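Local coordinates for endoglucanase (Uncultured bacterium, PDB 3X17), which hydrolyses internal beta-1,4-glucosidic bonds of cellulose as a glycoside hydrolase family 9 endoglucanase, at residues 168-173 and 230-235. Sequence-based numbering, arbitrary orientation.
Sequences LEATGG and LEWLFR
Trp232 and Arg235, one helical turn apart, reach from the last turn of helix 221-235 to the backbone of the loop 168-173 and read successive carbonyls. The indole turns its NE1-CD1 edge to the carbonyls of Ala170 and Thr171: Trp232 NE1 donates to Ala170 O at 3.0 Å, the oxygen almost in the ring plane, while the N-H meets the carbonyl group from above its plane and bends to 143°. Trp232 CD1, on the same edge, comes to 3.2 Å from Thr171 O. Gly172 O lies over one face of the ring. At the root of the side chain, Trp232 CB packs on Gly173 CA at 3.5 Å, and chi1 of -176° sets CG anti to the backbone N, beside Gly173 CA and N; a CB on Gly173 would run into Trp232 CG.

Arg235 passes alongside the loop, its chain extended from CG to NE. Arg235 CB sits 3.2 Å from Glu169 O, and CD lies against Thr171 O. Arg235 NH1 then gives Thr171 O a weak, bent hydrogen bond of 3.0 Å, approached obliquely to the guanidinium plane. A water in that plane accepts from both NH1 and Gly173 N, bridging the side chain to the backbone, and Glu231 O stands over one face of the guanidinium, offset toward its rim. A beta carbon on Gly172 would clash with NH1. Lys182 NZ also bonds to Ala170 O and Gly172 O.

An alanine in place of Trp232 would probably cost Ala170 O the indole N-H, though Lys182 NZ could still bond to it, and open a gap where the ring meets Ala170, Thr171 and Gly172.

Gly173 further bonds through its backbone to Cys132, a zinc ligand. The contact thus joins a helix of the family 9 (alpha/alpha)6 barrel to the long loop region beside the zinc site, by side-chain bonds to two successive carbonyls, with Gly172 and Gly173 close against both side chains.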
ATOM      1  N   LEU A 168       3.595  28.033  10.834  1.00 34.68           N
ATOM      2  CA  LEU A 168       2.570  27.707   9.829  1.00 33.55           C
ATOM      3  C   LEU A 168       1.550  26.832  10.500  1.00 33.09           C
ATOM      4  O   LEU A 168       1.918  25.953  11.270  1.00 32.11           O
ATOM      5  CB  LEU A 168       3.187  26.876   8.688  1.00 31.98           C
ATOM      6  CG  LEU A 168       4.028  27.667   7.693  1.00 38.69           C
ATOM      7  CD1 LEU A 168       3.997  26.939   6.331  1.00 40.02           C
ATOM      8  CD2 LEU A 168       3.535  29.120   7.565  1.00 36.19           C
ATOM      9  N   GLU A 169       0.281  26.982  10.136  1.00 33.01           N
ATOM     10  CA  GLU A 169      -0.688  26.022  10.610  1.00 33.07           C
ATOM     11  C   GLU A 169      -0.737  24.824   9.678  1.00 33.50           C
ATOM     12  O   GLU A 169      -1.361  24.881   8.608  1.00 36.11           O
ATOM     13  CB  GLU A 169      -2.081  26.632  10.791  1.00 32.05           C
ATOM     14  CG  GLU A 169      -3.004  25.636  11.514  1.00 37.84           C
ATOM     15  CD  GLU A 169      -4.247  26.275  12.069  1.00 48.11           C
ATOM     16  OE1 GLU A 169      -4.115  27.222  12.859  1.00 49.56           O
ATOM     17  OE2 GLU A 169      -5.358  25.789  11.770  1.00 51.48           O
ATOM     18  N   ALA A 170      -0.037  23.763  10.062  1.00 34.01           N
ATOM     19  CA  ALA A 170       0.187  22.604   9.193  1.00 34.50           C
ATOM     20  C   ALA A 170      -0.064  21.400  10.069  1.00 32.71           C
ATOM     21  O   ALA A 170       0.628  20.403  10.046  1.00 31.88           O
ATOM     22  CB  ALA A 170       1.626  22.605   8.654  1.00 34.86           C
ATOM     23  N   THR A 171      -1.030  21.568  10.910  1.00 33.59           N
ATOM     24  CA  THR A 171      -1.491  20.538  11.780  1.00 35.80           C
ATOM     25  C   THR A 171      -2.306  19.497  10.980  1.00 32.22           C
ATOM     26  O   THR A 171      -2.639  19.752   9.886  1.00 31.40           O
ATOM     27  CB  THR A 171      -2.293  21.241  12.880  1.00 35.50           C
ATOM     28  OG1 THR A 171      -2.414  20.392  13.994  1.00 47.26           O
ATOM     29  CG2 THR A 171      -3.621  21.655  12.398  1.00 29.20           C
ATOM     30  N   GLY A 172      -2.591  18.331  11.532  1.00 34.08           N
ATOM     31  CA  GLY A 172      -3.446  17.323  10.864  1.00 33.15           C
ATOM     32  C   GLY A 172      -2.634  16.331  10.031  1.00 34.04           C
ATOM     33  O   GLY A 172      -1.436  16.177  10.256  1.00 32.80           O
ATOM     34  N   GLY A 173      -3.253  15.727   9.014  1.00 33.55           N
ATOM     35  CA  GLY A 173      -2.577  14.696   8.216  1.00 32.55           C
ATOM     36  C   GLY A 173      -2.371  13.377   8.949  1.00 32.62           C
ATOM     37  O   GLY A 173      -2.995  13.128   9.999  1.00 32.45           O
ATOM     38  N   LEU A 230      -5.714  15.152   2.348  1.00 30.11           N
ATOM     39  CA  LEU A 230      -5.610  16.208   1.347  1.00 30.57           C
ATOM     40  C   LEU A 230      -5.672  17.600   1.974  1.00 32.00           C
ATOM     41  O   LEU A 230      -5.040  18.550   1.473  1.00 29.32           O
ATOM     42  CB  LEU A 230      -6.726  16.069   0.323  1.00 29.73           C
ATOM     43  CG  LEU A 230      -6.672  14.773  -0.504  1.00 33.62           C
ATOM     44  CD1 LEU A 230      -7.806  14.835  -1.495  1.00 29.22           C
ATOM     45  CD2 LEU A 230      -5.320  14.726  -1.226  1.00 32.24           C
ATOM     46  N   GLU A 231      -6.470  17.726   3.039  1.00 30.85           N
ATOM     47  CA  GLU A 231      -6.571  18.997   3.774  1.00 31.83           C
ATOM     48  C   GLU A 231      -5.263  19.398   4.455  1.00 31.57           C
ATOM     49  O   GLU A 231      -4.900  20.584   4.495  1.00 33.11           O
ATOM     50  CB  GLU A 231      -7.743  18.957   4.750  1.00 32.12           C
ATOM     51  CG  GLU A 231      -9.056  19.091   3.988  1.00 38.82           C
ATOM     52  CD  GLU A 231     -10.300  19.202   4.862  1.00 50.12           C
ATOM     53  OE1 GLU A 231     -10.328  18.586   5.953  1.00 51.20           O
ATOM     54  OE2 GLU A 231     -11.300  19.817   4.395  1.00 48.01           O
ATOM     55  N   TRP A 232      -4.500  18.395   4.861  1.00 30.09           N
ATOM     56  CA  TRP A 232      -3.135  18.625   5.304  1.00 30.98           C
ATOM     57  C   TRP A 232      -2.196  19.073   4.206  1.00 29.99           C
ATOM     58  O   TRP A 232      -1.433  20.011   4.394  1.00 30.21           O
ATOM     59  CB  TRP A 232      -2.570  17.399   6.002  1.00 29.42           C
ATOM     60  CG  TRP A 232      -1.227  17.691   6.515  1.00 33.37           C
ATOM     61  CD1 TRP A 232      -0.904  18.583   7.501  1.00 31.27           C
ATOM     62  CD2 TRP A 232       0.016  17.206   5.990  1.00 35.85           C
ATOM     63  NE1 TRP A 232       0.456  18.623   7.671  1.00 32.48           N
ATOM     64  CE2 TRP A 232       1.048  17.832   6.724  1.00 32.12           C
ATOM     65  CE3 TRP A 232       0.355  16.246   5.035  1.00 33.52           C
ATOM     66  CZ2 TRP A 232       2.385  17.557   6.505  1.00 29.66           C
ATOM     67  CZ3 TRP A 232       1.701  15.978   4.811  1.00 35.24           C
ATOM     68  CH2 TRP A 232       2.694  16.647   5.533  1.00 34.28           C
ATOM     69  N   LEU A 233      -2.277  18.438   3.034  1.00 31.21           N
ATOM     70  CA  LEU A 233      -1.629  18.971   1.832  1.00 31.00           C
ATOM     71  C   LEU A 233      -1.906  20.461   1.552  1.00 30.68           C
ATOM     72  O   LEU A 233      -0.983  21.197   1.174  1.00 29.78           O
ATOM     73  CB  LEU A 233      -1.959  18.124   0.585  1.00 30.46           C
ATOM     74  CG  LEU A 233      -1.503  16.656   0.558  1.00 37.03           C
ATOM     75  CD1 LEU A 233      -1.632  16.058  -0.869  1.00 32.04           C
ATOM     76  CD2 LEU A 233      -0.041  16.470   1.112  1.00 34.70           C
ATOM     77  N   PHE A 234      -3.171  20.896   1.650  1.00 31.12           N
ATOM     78  CA  PHE A 234      -3.478  22.319   1.518  1.00 30.42           C
ATOM     79  C   PHE A 234      -2.593  23.163   2.461  1.00 31.95           C
ATOM     80  O   PHE A 234      -2.046  24.188   2.048  1.00 31.91           O
ATOM     81  CB  PHE A 234      -4.965  22.630   1.802  1.00 31.20           C
ATOM     82  CG  PHE A 234      -5.925  22.048   0.792  1.00 32.96           C
ATOM     83  CD1 PHE A 234      -5.619  22.032  -0.573  1.00 30.36           C
ATOM     84  CD2 PHE A 234      -7.178  21.597   1.203  1.00 33.62           C
ATOM     85  CE1 PHE A 234      -6.512  21.470  -1.494  1.00 34.42           C
ATOM     86  CE2 PHE A 234      -8.121  21.136   0.273  1.00 32.61           C
ATOM     87  CZ  PHE A 234      -7.779  21.052  -1.072  1.00 30.27           C
ATOM     88  N   ARG A 235      -2.459  22.734   3.716  1.00 31.77           N
ATOM     89  CA  ARG A 235      -1.713  23.535   4.713  1.00 31.05           C
ATOM     90  C   ARG A 235      -0.224  23.521   4.376  1.00 30.41           C
ATOM     91  O   ARG A 235       0.533  24.364   4.864  1.00 30.62           O
ATOM     92  CB  ARG A 235      -1.968  23.019   6.134  1.00 31.88           C
ATOM     93  CG  ARG A 235      -3.472  22.940   6.539  1.00 29.56           C
ATOM     94  CD  ARG A 235      -3.687  22.219   7.888  1.00 35.41           C
ATOM     95  NE  ARG A 235      -5.111  21.985   8.128  1.00 39.44           N
ATOM     96  CZ  ARG A 235      -5.739  20.793   8.087  1.00 38.84           C
ATOM     97  NH1 ARG A 235      -5.077  19.628   8.078  1.00 27.41           N
ATOM     98  NH2 ARG A 235      -7.060  20.767   8.173  1.00 36.34           N
TER
HETATM   99  O   HOH W   1      -5.795  16.856   8.245  1.00 29.62           O